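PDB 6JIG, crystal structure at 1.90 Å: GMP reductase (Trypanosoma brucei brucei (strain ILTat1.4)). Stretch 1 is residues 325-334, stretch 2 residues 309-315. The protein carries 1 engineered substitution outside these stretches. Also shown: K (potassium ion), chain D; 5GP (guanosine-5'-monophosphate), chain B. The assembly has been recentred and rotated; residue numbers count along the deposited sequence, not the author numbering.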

# COMPACT_ATOMS: atom_id res chain seq x y z
N GLY A 325 -31.32 -9.42 -0.64
CA GLY A 325 -31.45 -8.70 -1.89
C GLY A 325 -32.51 -7.62 -1.89
O GLY A 325 -32.80 -7.06 -2.96
N ALA A 326 -33.07 -7.30 -0.72
CA ALA A 326 -34.23 -6.43 -0.58
C ALA A 326 -33.85 -5.11 0.08
O ALA A 326 -32.92 -5.04 0.89
CB ALA A 326 -35.33 -7.09 0.27
N GLY A 327 -34.60 -4.07 -0.24
CA GLY A 327 -34.34 -2.75 0.30
C GLY A 327 -34.87 -1.67 -0.62
O GLY A 327 -35.38 -1.94 -1.71
N VAL A 328 -34.78 -0.43 -0.14
CA VAL A 328 -35.16 0.75 -0.91
C VAL A 328 -34.16 1.84 -0.57
O VAL A 328 -33.89 2.07 0.62
CB VAL A 328 -36.59 1.22 -0.59
CG1 VAL A 328 -36.94 2.48 -1.41
CG2 VAL A 328 -37.61 0.14 -0.86
N PRO A 329 -33.57 2.52 -1.56
CA PRO A 329 -32.67 3.63 -1.27
C PRO A 329 -33.36 4.63 -0.35
O PRO A 329 -34.53 4.96 -0.53
CB PRO A 329 -32.38 4.23 -2.66
CG PRO A 329 -32.46 2.96 -3.57
CD PRO A 329 -33.66 2.23 -3.00
N GLN A 330 -32.62 5.10 0.66
CA GLN A 330 -33.29 5.62 1.85
C GLN A 330 -33.99 6.95 1.61
O GLN A 330 -35.03 7.22 2.23
CB GLN A 330 -32.29 5.74 3.00
CG GLN A 330 -32.89 6.30 4.32
CD GLN A 330 -33.82 5.32 5.04
OE1 GLN A 330 -34.39 4.41 4.45
NE2 GLN A 330 -33.96 5.52 6.35
N LEU A 331 -33.47 7.81 0.73
CA LEU A 331 -34.17 9.07 0.49
C LEU A 331 -35.53 8.81 -0.14
O LEU A 331 -36.54 9.41 0.28
CB LEU A 331 -33.35 10.02 -0.39
CG LEU A 331 -33.98 11.41 -0.51
CD1 LEU A 331 -33.49 12.32 0.62
CD2 LEU A 331 -33.71 12.06 -1.88
N SER A 332 -35.59 7.90 -1.11
CA SER A 332 -36.87 7.60 -1.73
C SER A 332 -37.82 6.94 -0.73
O SER A 332 -39.04 7.12 -0.81
CB SER A 332 -36.67 6.67 -2.94
OG SER A 332 -35.99 7.34 -3.99
N ALA A 333 -37.28 6.13 0.18
CA ALA A 333 -38.15 5.47 1.17
C ALA A 333 -38.78 6.50 2.09
O ALA A 333 -39.98 6.44 2.39
CB ALA A 333 -37.35 4.45 1.98
N VAL A 334 -37.98 7.47 2.54
CA VAL A 334 -38.49 8.55 3.39
C VAL A 334 -39.54 9.37 2.64
O VAL A 334 -40.61 9.69 3.16
CB VAL A 334 -37.33 9.41 3.89
CG1 VAL A 334 -37.84 10.68 4.64
CG2 VAL A 334 -36.41 8.57 4.79
K K D . -26.05 -1.30 4.51
P 5GP B . -26.52 3.46 11.08
O1P 5GP B . -26.20 3.54 9.60
O2P 5GP B . -25.47 2.71 11.89
O3P 5GP B . -26.96 4.76 11.70
O5' 5GP B . -27.85 2.58 11.08
C5' 5GP B . -28.40 1.99 12.25
C4' 5GP B . -29.66 1.23 11.93
O4' 5GP B . -29.33 0.01 11.22
C3' 5GP B . -30.47 0.73 13.12
O3' 5GP B . -31.26 1.74 13.74
C2' 5GP B . -31.29 -0.43 12.52
O2' 5GP B . -32.46 0.03 11.86
C1' 5GP B . -30.35 -0.95 11.43
N9 5GP B . -29.71 -2.22 11.79
C8 5GP B . -29.00 -2.49 12.89
N7 5GP B . -28.57 -3.78 12.80
C5 5GP B . -29.01 -4.28 11.62
C6 5GP B . -28.89 -5.51 10.99
O6 5GP B . -28.23 -6.42 11.53
N1 5GP B . -29.47 -5.69 9.79
C2 5GP B . -30.17 -4.72 9.20
N2 5GP B . -30.75 -4.93 7.99
N3 5GP B . -30.31 -3.50 9.78
C4 5GP B . -29.73 -3.28 10.99
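Stretch 2 (309-315) KIGVGPG

When a strand ends in a glycine-rich loop, the loop can bring its backbone close to a neighbouring turn, while a few side chains complete the contact with the helix that follows. GMP reductase offers a compact example. Stretch 2 leaves its strand after Ile310 and continues as loop through Gly315, while stretch 1 runs from a loop into a helix that starts at Gln330. The two run in opposite directions: Gly327 lies nearest Val312, Gln330 nearest Gly311 and Val334 nearest Ile310, with CA-CA distances of 4.9, 6.3 and 6.5 Å.

Gly325, the first residue after a preceding helix to leave helical angles, has positive phi and remains clear of stretch 2. Ala326 makes a looser approach, its O lying 4.3 Å from Val312 CG1. At Gly327 the backbones are closest, CA standing 3.4 Å from Val312 O; a beta carbon here would clash with that oxygen, and the phi/psi values alone already call for glycine. The CA-to-CB bond of Val328 points sideways, but its carbonyl joins the contact through water 1, which lies 2.6 Å from Val328 O and accepts a hydrogen bond from Val312 N at 3.0 Å.

Pro329 occupies the N-cap position, its CA-to-CB bond directed away from stretch 2, and its O accepts a hydrogen bond from Ala333 N at 3.1 Å. Gln330, on the first turn, is the polar anchor. Its NE2 donates a nearly straight hydrogen bond to Ile310 O (3.0 Å, 164°), holding the end of the strand, while its OE1 lies 2.7 Å from the oxygen of water 1, 3.4 Å from Gly311 CA and 3.9 Å from Pro314 CG. Leu331 and Ser332 lie out of reach. One turn on, the contact becomes apolar: Ile310 CG2 packs 3.9 Å from Ala333 CB and 4.1 Å from Val334 CG2. Beyond this interface, Gly313 O and Gly315 O bind the potassium ion at 2.8 and 2.7 Å.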

# COMPACT_ATOMS: atom_id res chain seq x y z
N LYS A 309 -41.02 3.83 11.70
CA LYS A 309 -39.57 3.84 11.57
C LYS A 309 -39.23 3.35 10.16
O LYS A 309 -39.66 2.26 9.77
CB LYS A 309 -38.89 2.99 12.65
CG LYS A 309 -37.36 3.28 12.74
CD LYS A 309 -36.82 3.23 14.18
CE LYS A 309 -36.84 1.82 14.76
NZ LYS A 309 -36.04 0.84 13.91
N ILE A 310 -38.51 4.17 9.40
CA ILE A 310 -38.31 3.98 7.97
C ILE A 310 -36.88 3.52 7.74
O ILE A 310 -35.94 4.19 8.17
CB ILE A 310 -38.54 5.29 7.18
CG1 ILE A 310 -39.86 5.96 7.57
CG2 ILE A 310 -38.37 5.07 5.66
CD1 ILE A 310 -41.04 5.09 7.51
N GLY A 311 -36.72 2.39 7.04
CA GLY A 311 -35.40 1.99 6.59
C GLY A 311 -35.26 0.49 6.48
O GLY A 311 -35.35 -0.21 7.50
N VAL A 312 -35.08 -0.03 5.27
CA VAL A 312 -34.83 -1.46 5.05
C VAL A 312 -33.47 -1.58 4.37
O VAL A 312 -33.32 -1.28 3.18
CB VAL A 312 -35.94 -2.11 4.21
CG1 VAL A 312 -35.63 -3.60 3.95
CG2 VAL A 312 -37.28 -1.98 4.93
N GLY A 313 -32.44 -1.92 5.15
CA GLY A 313 -31.12 -2.14 4.61
C GLY A 313 -30.04 -1.07 4.66
O GLY A 313 -28.86 -1.41 4.53
N PRO A 314 -30.36 0.22 4.85
CA PRO A 314 -29.31 1.25 4.67
C PRO A 314 -28.32 1.35 5.83
O PRO A 314 -27.35 2.13 5.73
CB PRO A 314 -30.12 2.54 4.54
CG PRO A 314 -31.26 2.34 5.51
CD PRO A 314 -31.57 0.82 5.44
N GLY A 315 -28.51 0.60 6.92
CA GLY A 315 -27.68 0.78 8.09
C GLY A 315 -26.22 0.47 7.83
O GLY A 315 -25.87 -0.39 7.01
O HOH W 1 -34.58 1.99 3.17